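Local structure of dual specificity protein phosphatase 12 (Homo sapiens, 4KI9) at residues Ala25-Ser35 with Ala84-Arg95; Leu64-Ile75 with Ala98-Lys106. The protein removes phosphate from phosphotyrosine and from phosphoserine or phosphothreonine in proteins, this chain being its catalytic domain. The protein carries 2 engineered substitutions. All coordinates share one frame; numbering follows the deposited sequence.

Contact 1 (Ala25-Ser35 with Ala84-Arg95); sequences AGITAVLTVDS and AVLVHSHAGVSR. Engineered in segment 84-95: Ser89 (natural residue Cys). With PO4 (phosphate ion), chain B.
Ile27-Asp34 and Ala84-His88 run side by side as parallel strands, their axes 17° apart. Leu86 N to Ala29 O, Leu31 N to Leu86 O, His88 N to Leu31 O and Val33 N to His88 O are nearly straight backbone hydrogen bonds, the last at 2.9 Å. Val30 and Leu86 share one face of the sheet with Thr32 and His88; Ala29, Leu31, Val85 and Val87 lie on the other face, where they touch helix 68-80. Thr32 OG1 and His88 NE2 share a hydrogen bond of 2.7 Å, the two side chains lying alongside each other. With CG set between its backbone N and carbonyl carbon (chi1 80°), the His88 ring reaches this hydroxyl while ND1 donates to Ser89 O; Val30 CG1 meets the ring edge, 3.7 Å from His88 CD2. Beyond the strand the chain wraps round a phosphate ion. Engineered Ser89, a cysteine in nature, gives its OG to phosphate O3 at 2.7 Å, an oxygen also gripped by the amides of Val93 and Ser94. Arg95 binds through its guanidinium edge, NE to phosphate O2 at 2.7 Å and NH2 to O1 at 2.8 Å. Val33 O and the Asp34 carboxylate lie over one face of that group; Asp34 OD1 is 3.2 Å from Arg95 NH1, a salt bridge of charge alone with the planes 72° apart, which probably steadies the arginine without taking its phosphate-facing N-H groups. Strand 84-88 leading into the loop Ser89-Arg95 is typical of protein tyrosine phosphatases: that loop is their P-loop, cradling the substrate phosphate next to the predicted nucleophile position.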
loop_
_atom_site.group_PDB
_atom_site.type_symbol
_atom_site.label_atom_id
_atom_site.label_comp_id
_atom_site.label_asym_id
_atom_site.label_seq_id
_atom_site.Cartn_x
_atom_site.Cartn_y
_atom_site.Cartn_z
ATOM N N ALA A 25 3.118 7.501 -18.066
ATOM C CA ALA A 25 3.952 7.483 -16.867
ATOM C C ALA A 25 4.934 6.318 -16.920
ATOM O O ALA A 25 5.811 6.177 -16.060
ATOM C CB ALA A 25 3.089 7.379 -15.628
ATOM N N GLY A 26 4.768 5.477 -17.934
ATOM C CA GLY A 26 5.634 4.332 -18.122
ATOM C C GLY A 26 5.479 3.318 -17.011
ATOM O O GLY A 26 6.443 2.667 -16.616
ATOM N N ILE A 27 4.267 3.185 -16.493
ATOM C CA ILE A 27 4.029 2.242 -15.395
ATOM C C ILE A 27 3.978 0.800 -15.909
ATOM O O ILE A 27 3.219 0.489 -16.819
ATOM C CB ILE A 27 2.761 2.608 -14.626
ATOM C CG1 ILE A 27 3.021 3.875 -13.804
ATOM C CG2 ILE A 27 2.310 1.456 -13.704
ATOM C CD1 ILE A 27 1.792 4.484 -13.252
ATOM N N THR A 28 4.811 -0.074 -15.347
ATOM C CA THR A 28 4.827 -1.468 -15.773
ATOM C C THR A 28 4.703 -2.423 -14.593
ATOM O O THR A 28 4.876 -3.629 -14.749
ATOM C CB THR A 28 6.087 -1.827 -16.574
ATOM O OG1 THR A 28 7.254 -1.574 -15.777
ATOM C CG2 THR A 28 6.149 -1.025 -17.876
ATOM N N ALA A 29 4.399 -1.875 -13.420
ATOM C CA ALA A 29 4.140 -2.687 -12.235
ATOM C C ALA A 29 2.931 -2.129 -11.505
ATOM O O ALA A 29 2.882 -0.942 -11.184
ATOM C CB ALA A 29 5.362 -2.733 -11.323
ATOM N N VAL A 30 1.936 -2.976 -11.259
ATOM C CA VAL A 30 0.697 -2.505 -10.660
ATOM C C VAL A 30 0.311 -3.359 -9.475
ATOM O O VAL A 30 0.147 -4.575 -9.605
ATOM C CB VAL A 30 -0.464 -2.486 -11.686
ATOM C CG1 VAL A 30 -1.775 -2.084 -10.996
ATOM C CG2 VAL A 30 -0.150 -1.529 -12.841
ATOM N N LEU A 31 0.194 -2.722 -8.316
ATOM C CA LEU A 31 -0.274 -3.405 -7.125
ATOM C C LEU A 31 -1.713 -2.993 -6.914
ATOM O O LEU A 31 -2.005 -1.827 -6.643
ATOM C CB LEU A 31 0.564 -3.025 -5.902
ATOM C CG LEU A 31 0.388 -3.903 -4.646
ATOM C CD1 LEU A 31 1.561 -3.653 -3.708
ATOM C CD2 LEU A 31 -0.913 -3.623 -3.893
ATOM N N THR A 32 -2.605 -3.962 -7.049
ATOM C CA THR A 32 -4.022 -3.771 -6.769
ATOM C C THR A 32 -4.330 -4.232 -5.341
ATOM O O THR A 32 -4.088 -5.383 -4.984
ATOM C CB THR A 32 -4.883 -4.582 -7.753
ATOM O OG1 THR A 32 -4.570 -4.197 -9.103
ATOM C CG2 THR A 32 -6.369 -4.383 -7.476
ATOM N N VAL A 33 -4.838 -3.321 -4.516
ATOM C CA VAL A 33 -5.319 -3.698 -3.195
ATOM C C VAL A 33 -6.800 -3.329 -3.137
ATOM O O VAL A 33 -7.160 -2.167 -2.989
ATOM C CB VAL A 33 -4.462 -3.064 -2.050
ATOM C CG1 VAL A 33 -4.247 -1.559 -2.275
ATOM C CG2 VAL A 33 -5.080 -3.345 -0.685
ATOM N N ASP A 34 -7.656 -4.333 -3.302
ATOM C CA ASP A 34 -9.056 -4.093 -3.595
ATOM C C ASP A 34 -9.784 -5.419 -3.443
ATOM O O ASP A 34 -9.156 -6.443 -3.156
ATOM C CB ASP A 34 -9.173 -3.590 -5.035
ATOM C CG ASP A 34 -10.340 -2.638 -5.242
ATOM O OD1 ASP A 34 -11.325 -2.723 -4.489
ATOM O OD2 ASP A 34 -10.272 -1.813 -6.178
ATOM N N SER A 35 -11.099 -5.410 -3.631
ATOM C CA SER A 35 -11.887 -6.635 -3.528
ATOM C C SER A 35 -11.789 -7.498 -4.787
ATOM O O SER A 35 -12.047 -8.699 -4.739
ATOM C CB SER A 35 -13.353 -6.292 -3.242
ATOM O OG SER A 35 -13.857 -5.407 -4.231
ATOM N N ALA A 84 8.371 1.951 -13.100
ATOM C CA ALA A 84 7.375 2.811 -12.444
ATOM C C ALA A 84 6.214 1.969 -11.933
ATOM O O ALA A 84 5.744 1.052 -12.623
ATOM C CB ALA A 84 6.866 3.888 -13.386
ATOM N N VAL A 85 5.746 2.303 -10.735
ATOM C CA VAL A 85 4.757 1.504 -10.021
ATOM C C VAL A 85 3.463 2.279 -9.745
ATOM O O VAL A 85 3.499 3.440 -9.334
ATOM C CB VAL A 85 5.334 1.045 -8.658
ATOM C CG1 VAL A 85 4.275 0.336 -7.825
ATOM C CG2 VAL A 85 6.521 0.152 -8.870
ATOM N N LEU A 86 2.323 1.631 -9.972
ATOM C CA LEU A 86 1.031 2.159 -9.536
ATOM C C LEU A 86 0.490 1.282 -8.416
ATOM O O LEU A 86 0.442 0.058 -8.551
ATOM C CB LEU A 86 0.035 2.158 -10.699
ATOM C CG LEU A 86 -1.412 2.516 -10.302
ATOM C CD1 LEU A 86 -1.519 3.949 -9.755
ATOM C CD2 LEU A 86 -2.384 2.301 -11.463
ATOM N N VAL A 87 0.102 1.900 -7.305
ATOM C CA VAL A 87 -0.623 1.189 -6.247
ATOM C C VAL A 87 -2.029 1.748 -6.251
ATOM O O VAL A 87 -2.214 2.960 -6.083
ATOM C CB VAL A 87 -0.027 1.447 -4.847
ATOM C CG1 VAL A 87 -0.861 0.730 -3.785
ATOM C CG2 VAL A 87 1.424 0.994 -4.786
ATOM N N HIS A 88 -3.028 0.906 -6.471
ATOM C CA HIS A 88 -4.396 1.429 -6.520
ATOM C C HIS A 88 -5.397 0.615 -5.714
ATOM O O HIS A 88 -5.249 -0.602 -5.547
ATOM C CB HIS A 88 -4.890 1.553 -7.967
ATOM C CG HIS A 88 -5.360 0.256 -8.554
ATOM N ND1 HIS A 88 -6.682 -0.118 -8.556
ATOM C CD2 HIS A 88 -4.680 -0.756 -9.147
ATOM C CE1 HIS A 88 -6.804 -1.303 -9.131
ATOM N NE2 HIS A 88 -5.605 -1.711 -9.499
ATOM N N SER A 89 -6.419 1.314 -5.221
ATOM C CA SER A 89 -7.579 0.702 -4.593
ATOM C C SER A 89 -8.824 1.083 -5.408
ATOM O O SER A 89 -8.730 1.283 -6.615
ATOM C CB SER A 89 -7.700 1.183 -3.146
ATOM O OG SER A 89 -7.507 2.588 -3.045
ATOM N N HIS A 90 -9.986 1.176 -4.768
ATOM C CA HIS A 90 -11.175 1.644 -5.483
ATOM C C HIS A 90 -11.307 3.170 -5.470
ATOM O O HIS A 90 -11.493 3.791 -6.516
ATOM C CB HIS A 90 -12.460 1.002 -4.953
ATOM C CG HIS A 90 -13.685 1.404 -5.720
ATOM N ND1 HIS A 90 -14.654 2.233 -5.197
ATOM C CD2 HIS A 90 -14.081 1.109 -6.981
ATOM C CE1 HIS A 90 -15.600 2.424 -6.101
ATOM N NE2 HIS A 90 -15.277 1.755 -7.191
ATOM N N ALA A 91 -11.202 3.777 -4.293
ATOM C CA ALA A 91 -11.362 5.227 -4.182
ATOM C C ALA A 91 -10.046 6.003 -4.221
ATOM O O ALA A 91 -10.046 7.211 -4.445
ATOM C CB ALA A 91 -12.154 5.585 -2.928
ATOM N N GLY A 92 -8.927 5.312 -4.016
ATOM C CA GLY A 92 -7.636 5.970 -3.894
ATOM C C GLY A 92 -7.469 6.733 -2.592
ATOM O O GLY A 92 -6.754 7.734 -2.540
ATOM N N VAL A 93 -8.101 6.241 -1.527
ATOM C CA VAL A 93 -8.208 6.994 -0.273
ATOM C C VAL A 93 -7.747 6.237 0.990
ATOM O O VAL A 93 -7.210 6.841 1.919
ATOM C CB VAL A 93 -9.666 7.505 -0.095
ATOM C CG1 VAL A 93 -9.996 7.771 1.356
ATOM C CG2 VAL A 93 -9.895 8.738 -0.950
ATOM N N SER A 94 -7.922 4.916 1.009
ATOM C CA SER A 94 -7.679 4.134 2.225
ATOM C C SER A 94 -6.726 2.942 2.021
ATOM O O SER A 94 -5.614 2.947 2.522
ATOM C CB SER A 94 -9.001 3.654 2.818
ATOM O OG SER A 94 -8.793 2.885 3.989
ATOM N N ARG A 95 -7.161 1.925 1.292
ATOM C CA ARG A 95 -6.327 0.731 1.099
ATOM C C ARG A 95 -4.988 1.032 0.404
ATOM O O ARG A 95 -3.921 0.605 0.856
ATOM C CB ARG A 95 -7.102 -0.338 0.329
ATOM C CG ARG A 95 -8.198 -1.044 1.141
ATOM C CD ARG A 95 -9.133 -1.861 0.230
ATOM N NE ARG A 95 -10.057 -1.003 -0.507
ATOM C CZ ARG A 95 -11.102 -1.439 -1.210
ATOM N NH1 ARG A 95 -11.369 -2.735 -1.273
ATOM N NH2 ARG A 95 -11.890 -0.570 -1.842
HETATM P P PO4 B . -10.295 2.682 -0.815
HETATM O O1 PO4 B . -11.007 2.074 -2.001
HETATM O O2 PO4 B . -9.737 1.591 0.061
HETATM O O3 PO4 B . -9.207 3.621 -1.272
HETATM O O4 PO4 B . -11.297 3.450 0.020
HETATM O O HOH W 1 8.351 1.109 -15.812
#

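Contact 2 (Leu64-Ile75 with Ala98-Lys106); sequences LLSHLDRAVAFI and AIITAFLMK. Engineered in segment 64-75: Ala71 (natural residue Cys).
Ile99, Val72 and Phe103 carry the packing of two helices, 68-75 and 98-106, which cross at -75° in the phosphatase catalytic domain with axes 9.3 Å apart. The end of Ile99 reaches the first helix: its CD1 meets Leu68 CD2 at 3.6 Å and the methyl of engineered Ala71 (a cysteine in nature), while its CG2 touches Ile75 CD1. Val72 divides its branches. CG2, beside its own backbone N, rests on the backbone of Phe103 and near Ala102 CB; CG1, set anti to that N (chi1 170°), lies between the Phe103 ring and Lys106 CD. Farther along the second helix, the extended chain of Lys106 crosses the Asp69 side chain at about a right angle, and its NZ bonds OD2 at 2.7 Å from well above the carboxylate plane. Tyr139 and Val146 also bond this carboxylate. A water bridges Lys106 NZ and Asp69 O. A methionine in place of Lys106 would probably leave the Asp69 carboxylate without its opposite charge and the bridging water without its bond to NZ. Over one face of the Phe103 ring sits Ile75 CG2, in a CH-pi contact 3.9 Å from the ring centroid and 26° off its normal.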
loop_
_atom_site.group_PDB
_atom_site.type_symbol
_atom_site.label_atom_id
_atom_site.label_comp_id
_atom_site.label_asym_id
_atom_site.label_seq_id
_atom_site.Cartn_x
_atom_site.Cartn_y
_atom_site.Cartn_z
ATOM N N LEU A 64 -4.674 -6.003 6.761
ATOM C CA LEU A 64 -3.670 -5.602 5.786
ATOM C C LEU A 64 -2.270 -5.875 6.318
ATOM O O LEU A 64 -1.335 -6.159 5.549
ATOM C CB LEU A 64 -3.792 -4.115 5.476
ATOM C CG LEU A 64 -4.570 -3.642 4.251
ATOM C CD1 LEU A 64 -4.134 -2.232 3.949
ATOM C CD2 LEU A 64 -4.342 -4.542 3.050
ATOM N N LEU A 65 -2.123 -5.769 7.635
ATOM C CA LEU A 65 -0.816 -5.895 8.298
ATOM C C LEU A 65 -0.015 -7.113 7.837
ATOM O O LEU A 65 1.179 -7.007 7.567
ATOM C CB LEU A 65 -0.990 -5.930 9.826
ATOM C CG LEU A 65 0.277 -6.126 10.674
ATOM C CD1 LEU A 65 1.320 -5.051 10.362
ATOM C CD2 LEU A 65 -0.078 -6.064 12.167
ATOM N N SER A 66 -0.683 -8.261 7.741
ATOM C CA SER A 66 -0.031 -9.518 7.399
ATOM C C SER A 66 0.523 -9.520 5.973
ATOM O O SER A 66 1.426 -10.290 5.665
ATOM C CB SER A 66 -1.007 -10.687 7.591
ATOM O OG SER A 66 -1.364 -10.819 8.968
ATOM N N HIS A 67 -0.011 -8.646 5.119
ATOM C CA HIS A 67 0.414 -8.554 3.711
ATOM C C HIS A 67 1.417 -7.442 3.399
ATOM O O HIS A 67 1.865 -7.310 2.252
ATOM C CB HIS A 67 -0.813 -8.374 2.810
ATOM C CG HIS A 67 -1.821 -9.458 2.966
ATOM N ND1 HIS A 67 -2.825 -9.406 3.909
ATOM C CD2 HIS A 67 -1.951 -10.653 2.345
ATOM C CE1 HIS A 67 -3.552 -10.505 3.833
ATOM N NE2 HIS A 67 -3.044 -11.279 2.893
ATOM N N LEU A 68 1.776 -6.644 4.403
ATOM C CA LEU A 68 2.569 -5.443 4.164
ATOM C C LEU A 68 3.988 -5.711 3.664
ATOM O O LEU A 68 4.465 -5.001 2.793
ATOM C CB LEU A 68 2.613 -4.525 5.408
ATOM C CG LEU A 68 1.297 -3.860 5.819
ATOM C CD1 LEU A 68 1.474 -3.004 7.109
ATOM C CD2 LEU A 68 0.715 -3.041 4.658
ATOM N N ASP A 69 4.679 -6.698 4.227
ATOM C CA ASP A 69 6.016 -7.002 3.737
ATOM C C ASP A 69 6.001 -7.478 2.272
ATOM O O ASP A 69 6.863 -7.083 1.508
ATOM C CB ASP A 69 6.736 -8.008 4.630
ATOM C CG ASP A 69 7.321 -7.364 5.902
ATOM O OD1 ASP A 69 7.662 -8.109 6.832
ATOM O OD2 ASP A 69 7.439 -6.126 5.976
ATOM N N ARG A 70 5.012 -8.291 1.891
ATOM C CA ARG A 70 4.858 -8.734 0.491
ATOM C C ARG A 70 4.591 -7.545 -0.435
ATOM O O ARG A 70 5.175 -7.418 -1.518
ATOM C CB ARG A 70 3.675 -9.700 0.367
ATOM C CG ARG A 70 3.886 -11.117 0.922
ATOM C CD ARG A 70 2.504 -11.826 1.049
ATOM N NE ARG A 70 2.635 -13.262 1.262
ATOM C CZ ARG A 70 1.640 -14.150 1.172
ATOM N NH1 ARG A 70 0.396 -13.772 0.871
ATOM N NH2 ARG A 70 1.893 -15.435 1.388
ATOM N N ALA A 71 3.700 -6.669 -0.007
ATOM C CA ALA A 71 3.333 -5.517 -0.811
ATOM C C ALA A 71 4.536 -4.602 -0.974
ATOM O O ALA A 71 4.852 -4.170 -2.085
ATOM C CB ALA A 71 2.187 -4.760 -0.137
ATOM N N VAL A 72 5.193 -4.288 0.142
ATOM C CA VAL A 72 6.360 -3.406 0.117
ATOM C C VAL A 72 7.511 -4.008 -0.716
ATOM O O VAL A 72 8.207 -3.285 -1.441
ATOM C CB VAL A 72 6.842 -3.049 1.535
ATOM C CG1 VAL A 72 8.211 -2.336 1.474
ATOM C CG2 VAL A 72 5.762 -2.179 2.259
ATOM N N ALA A 73 7.694 -5.322 -0.615
ATOM C CA ALA A 73 8.715 -6.026 -1.402
ATOM C C ALA A 73 8.428 -5.944 -2.911
ATOM O O ALA A 73 9.351 -5.803 -3.724
ATOM C CB ALA A 73 8.825 -7.487 -0.957
ATOM N N PHE A 74 7.157 -6.034 -3.285
ATOM C CA PHE A 74 6.781 -5.945 -4.700
ATOM C C PHE A 74 7.139 -4.568 -5.233
ATOM O O PHE A 74 7.738 -4.423 -6.300
ATOM C CB PHE A 74 5.281 -6.180 -4.876
ATOM C CG PHE A 74 4.797 -5.972 -6.288
ATOM C CD1 PHE A 74 4.138 -4.810 -6.644
ATOM C CD2 PHE A 74 5.025 -6.939 -7.264
ATOM C CE1 PHE A 74 3.692 -4.616 -7.961
ATOM C CE2 PHE A 74 4.576 -6.761 -8.561
ATOM C CZ PHE A 74 3.919 -5.594 -8.911
ATOM N N ILE A 75 6.778 -3.549 -4.468
ATOM C CA ILE A 75 7.012 -2.187 -4.908
ATOM C C ILE A 75 8.512 -1.917 -4.947
ATOM O O ILE A 75 9.020 -1.345 -5.915
ATOM C CB ILE A 75 6.349 -1.169 -3.983
ATOM C CG1 ILE A 75 4.830 -1.405 -3.945
ATOM C CG2 ILE A 75 6.678 0.255 -4.484
ATOM C CD1 ILE A 75 4.117 -0.628 -2.829
ATOM N N ALA A 98 -2.784 3.224 2.703
ATOM C CA ALA A 98 -2.096 2.416 3.716
ATOM C C ALA A 98 -0.847 1.710 3.155
ATOM O O ALA A 98 0.220 1.691 3.788
ATOM C CB ALA A 98 -3.057 1.401 4.325
ATOM N N ILE A 99 -0.973 1.139 1.963
ATOM C CA ILE A 99 0.158 0.438 1.351
ATOM C C ILE A 99 1.305 1.397 1.054
ATOM O O ILE A 99 2.464 1.102 1.339
ATOM C CB ILE A 99 -0.251 -0.292 0.046
ATOM C CG1 ILE A 99 -1.244 -1.416 0.347
ATOM C CG2 ILE A 99 0.968 -0.858 -0.681
ATOM C CD1 ILE A 99 -0.757 -2.430 1.379
ATOM N N ILE A 100 0.989 2.540 0.458
ATOM C CA ILE A 100 2.027 3.535 0.171
ATOM C C ILE A 100 2.721 3.975 1.455
ATOM O O ILE A 100 3.953 4.055 1.517
ATOM C CB ILE A 100 1.435 4.772 -0.532
ATOM C CG1 ILE A 100 0.937 4.388 -1.920
ATOM C CG2 ILE A 100 2.487 5.876 -0.649
ATOM C CD1 ILE A 100 2.065 3.960 -2.851
ATOM N N THR A 101 1.921 4.250 2.484
ATOM C CA THR A 101 2.463 4.677 3.768
ATOM C C THR A 101 3.419 3.619 4.316
ATOM O O THR A 101 4.521 3.945 4.772
ATOM C CB THR A 101 1.355 5.001 4.784
ATOM O OG1 THR A 101 0.466 5.981 4.223
ATOM C CG2 THR A 101 1.956 5.565 6.092
ATOM N N ALA A 102 3.019 2.349 4.232
ATOM C CA ALA A 102 3.865 1.272 4.725
ATOM C C ALA A 102 5.188 1.247 3.962
ATOM O O ALA A 102 6.260 1.037 4.540
ATOM C CB ALA A 102 3.149 -0.072 4.611
ATOM N N PHE A 103 5.116 1.467 2.661
ATOM C CA PHE A 103 6.330 1.486 1.843
ATOM C C PHE A 103 7.267 2.625 2.245
ATOM O O PHE A 103 8.478 2.446 2.370
ATOM C CB PHE A 103 5.954 1.644 0.376
ATOM C CG PHE A 103 7.140 1.817 -0.527
ATOM C CD1 PHE A 103 7.832 0.703 -1.000
ATOM C CD2 PHE A 103 7.566 3.086 -0.895
ATOM C CE1 PHE A 103 8.924 0.862 -1.833
ATOM C CE2 PHE A 103 8.656 3.250 -1.710
ATOM C CZ PHE A 103 9.337 2.136 -2.187
ATOM N N LEU A 104 6.697 3.806 2.426
ATOM C CA LEU A 104 7.464 4.958 2.876
ATOM C C LEU A 104 8.057 4.678 4.248
ATOM O O LEU A 104 9.222 4.949 4.476
ATOM C CB LEU A 104 6.590 6.211 2.917
ATOM C CG LEU A 104 6.122 6.748 1.567
ATOM C CD1 LEU A 104 5.280 8.010 1.742
ATOM C CD2 LEU A 104 7.330 7.011 0.637
ATOM N N MET A 105 7.258 4.109 5.147
ATOM C CA MET A 105 7.740 3.745 6.475
ATOM C C MET A 105 8.947 2.806 6.424
ATOM O O MET A 105 9.973 3.060 7.054
ATOM C CB MET A 105 6.616 3.090 7.298
ATOM C CG MET A 105 5.497 4.043 7.719
ATOM S SD MET A 105 4.100 3.181 8.450
ATOM C CE MET A 105 4.868 2.468 9.903
ATOM N N LYS A 106 8.825 1.709 5.692
ATOM C CA LYS A 106 9.878 0.698 5.691
ATOM C C LYS A 106 11.136 1.146 4.956
ATOM O O LYS A 106 12.243 0.972 5.468
ATOM C CB LYS A 106 9.357 -0.636 5.140
ATOM C CG LYS A 106 10.337 -1.782 5.320
ATOM C CD LYS A 106 9.738 -3.128 4.926
ATOM C CE LYS A 106 10.632 -4.256 5.426
ATOM N NZ LYS A 106 9.988 -5.592 5.349
HETATM O O HOH W 2 9.323 -5.892 2.516
#

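In the fold
Contacts 1 and 2 lie 12 Å apart, centre to centre, and touch within the catalytic domain. Contact 1 pairs two neighbouring strands of the five-stranded mixed sheet; contact 2 joins two helices on one face of that sheet. Along the chain their segments alternate: strand 27-34, helix 68-80, strand 84-88, then helix 95-108, with the phosphate loop between the last two. Val87 joins the two contacts, its CG2 meeting Ile75 CD1 at 3.7 Å and Ile100 CD1 at 3.6 Å, while Leu31 packs against Ala71. Strand 84-88 leads into the phosphate site, and helix 95-108, which starts at phosphate-binding Arg95, is packed against both helix 68-80 and the sheet.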